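Local coordinates for ribose-phosphate pyrophosphokinase (Mycobacterium smegmatis, PDB 5MP7) that makes 5-phospho-alpha-D-ribose 1-diphosphate (PRPP), by transferring the pyrophosphoryl group of ATP to the 1-hydroxyl of ribose 5-phosphate, at the interface of chains A and B. Coordinates in Å, arbitrary orientation; residue numbers count along the deposited sequence, not the author numbering. Chains: chain A/B, Ribose-phosphate pyrophosphokinase.

The interface of chains A and B. Residues chain A 71, 99, 101-102, 104; chain B 45, 47.
B:Glu47 reaches into chain A between A:Tyr102 and A:Arg104 at a two-fold interface between identical subunits, one of the contacts that build the homohexamer; a twin with the chains exchanged completes it. Its CG stands anti to its own carbonyl carbon (chi1 -82°). CG of B:Glu47 lies over the middle of the A:Tyr102 ring, 3.8 Å from its centroid, in a CH-pi contact, the two side chains sliding past each other in opposite directions. The extended chain carries the carboxylate past the ring, where it is gripped by both oxygens. The backbone N of A:Tyr102 gives a hydrogen bond to OE2 of B:Glu47 (3.2 Å). A:Arg104 NH2 donates a bent, hydrogen-bonded salt bridge to OE1 of B:Glu47 at 3.1 Å. The donors meet opposite faces of the carboxylate, each well out of its plane, and hold it between them; guanidinium and carboxylate are turned 74° apart, so they do not pair flat against each other. The bend of the arginine at chi3 (-61°) turns its guanidinium towards B:Glu47. CD1 of A:Leu71, at the start of helix 71-87, packs on CG of B:Glu47 and lies 3.6 Å from the amide OD1 of B:Asn45. The amide ND2 of B:Asn45 lies 3.9 Å from CZ of A:Phe99. A:Arg104, B:Asn45 and B:Glu47 are predicted to bind ATP, so the contact probably helps form a nucleotide site from both subunits, making ATP binding depend on their pairing.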
ATOM      1  N   LEU A  71      37.636 -28.550 -15.602  1.00 40.43           N
ATOM      2  CA  LEU A  71      38.003 -29.424 -16.747  1.00 38.96           C
ATOM      3  C   LEU A  71      36.880 -29.748 -17.756  1.00 36.28           C
ATOM      4  O   LEU A  71      37.102 -29.826 -18.950  1.00 33.81           O
ATOM      5  CB  LEU A  71      38.615 -30.692 -16.152  1.00 39.78           C
ATOM      6  CG  LEU A  71      38.826 -31.957 -16.926  1.00 40.97           C
ATOM      7  CD1 LEU A  71      40.025 -32.697 -16.348  1.00 40.64           C
ATOM      8  CD2 LEU A  71      37.595 -32.818 -16.850  1.00 43.00           C
ATOM      9  N   PHE A  99      47.050 -33.419 -21.712  1.00 29.53           N
ATOM     10  CA  PHE A  99      46.650 -34.157 -20.519  1.00 29.38           C
ATOM     11  C   PHE A  99      45.260 -34.747 -20.787  1.00 31.13           C
ATOM     12  O   PHE A  99      44.290 -34.012 -21.008  1.00 35.95           O
ATOM     13  CB  PHE A  99      46.643 -33.194 -19.345  1.00 29.93           C
ATOM     14  CG  PHE A  99      46.054 -33.749 -18.071  1.00 31.28           C
ATOM     15  CD1 PHE A  99      46.856 -34.445 -17.188  1.00 30.75           C
ATOM     16  CD2 PHE A  99      44.725 -33.511 -17.736  1.00 30.72           C
ATOM     17  CE1 PHE A  99      46.353 -34.925 -15.995  1.00 34.13           C
ATOM     18  CE2 PHE A  99      44.210 -33.986 -16.552  1.00 33.35           C
ATOM     19  CZ  PHE A  99      45.022 -34.708 -15.681  1.00 34.10           C
ATOM     20  N   PRO A 101      41.849 -36.053 -20.167  1.00 28.00           N
ATOM     21  CA  PRO A 101      40.902 -35.987 -19.064  1.00 28.23           C
ATOM     22  C   PRO A 101      40.238 -37.329 -18.754  1.00 26.99           C
ATOM     23  O   PRO A 101      39.922 -38.077 -19.679  1.00 25.28           O
ATOM     24  CB  PRO A 101      39.827 -35.001 -19.571  1.00 27.84           C
ATOM     25  CG  PRO A 101      40.000 -34.911 -21.034  1.00 27.98           C
ATOM     26  CD  PRO A 101      41.281 -35.557 -21.425  1.00 29.23           C
ATOM     27  N   TYR A 102      40.031 -37.572 -17.453  1.00 23.52           N
ATOM     28  CA  TYR A 102      39.459 -38.758 -16.901  1.00 22.25           C
ATOM     29  C   TYR A 102      40.344 -39.983 -17.049  1.00 23.83           C
ATOM     30  O   TYR A 102      39.869 -41.105 -16.887  1.00 25.10           O
ATOM     31  CB  TYR A 102      38.050 -39.008 -17.476  1.00 23.07           C
ATOM     32  CG  TYR A 102      37.081 -38.025 -16.979  1.00 21.33           C
ATOM     33  CD1 TYR A 102      36.511 -38.188 -15.754  1.00 21.81           C
ATOM     34  CD2 TYR A 102      36.763 -36.890 -17.723  1.00 22.62           C
ATOM     35  CE1 TYR A 102      35.597 -37.281 -15.268  1.00 22.14           C
ATOM     36  CE2 TYR A 102      35.855 -35.964 -17.261  1.00 21.35           C
ATOM     37  CZ  TYR A 102      35.270 -36.169 -16.024  1.00 22.12           C
ATOM     38  OH  TYR A 102      34.445 -35.226 -15.491  1.00 21.41           O
ATOM     39  N   ARG A 104      42.507 -41.255 -15.115  1.00 33.25           N
ATOM     40  CA  ARG A 104      42.542 -42.053 -13.904  1.00 37.81           C
ATOM     41  C   ARG A 104      41.349 -43.002 -13.735  1.00 42.18           C
ATOM     42  O   ARG A 104      41.488 -44.058 -13.118  1.00 48.58           O
ATOM     43  CB  ARG A 104      42.718 -41.174 -12.684  1.00 40.34           C
ATOM     44  CG  ARG A 104      44.153 -40.679 -12.552  1.00 47.04           C
ATOM     45  CD  ARG A 104      44.289 -39.630 -11.463  1.00 53.20           C
ATOM     46  NE  ARG A 104      43.466 -38.457 -11.755  1.00 59.15           N
ATOM     47  CZ  ARG A 104      43.291 -37.418 -10.932  1.00 62.82           C
ATOM     48  NH1 ARG A 104      43.871 -37.374  -9.735  1.00 59.27           N
ATOM     49  NH2 ARG A 104      42.538 -36.403 -11.331  1.00 66.05           N
TER
ATOM     50  N   ASN B  45      40.939 -31.274  -9.434  1.00 55.54           N
ATOM     51  CA  ASN B  45      40.927 -31.187 -10.893  1.00 55.92           C
ATOM     52  C   ASN B  45      39.622 -30.661 -11.551  1.00 53.12           C
ATOM     53  O   ASN B  45      39.673 -29.896 -12.513  1.00 62.46           O
ATOM     54  CB  ASN B  45      41.177 -32.605 -11.426  1.00 60.86           C
ATOM     55  CG  ASN B  45      41.721 -32.611 -12.818  1.00 66.64           C
ATOM     56  OD1 ASN B  45      41.837 -31.572 -13.472  1.00 73.96           O
ATOM     57  ND2 ASN B  45      42.120 -33.784 -13.274  1.00 71.29           N
ATOM     58  N   GLU B  47      37.383 -33.236 -12.365  1.00 37.00           N
ATOM     59  CA  GLU B  47      36.884 -34.554 -12.762  1.00 39.64           C
ATOM     60  C   GLU B  47      35.838 -35.056 -11.773  1.00 40.10           C
ATOM     61  O   GLU B  47      35.995 -34.946 -10.570  1.00 40.06           O
ATOM     62  CB  GLU B  47      37.999 -35.590 -12.867  1.00 40.09           C
ATOM     63  CG  GLU B  47      38.770 -35.555 -14.173  1.00 46.53           C
ATOM     64  CD  GLU B  47      40.118 -36.290 -14.119  1.00 51.82           C
ATOM     65  OE1 GLU B  47      40.245 -37.257 -13.309  1.00 66.11           O
ATOM     66  OE2 GLU B  47      41.044 -35.937 -14.913  1.00 46.28           O
TER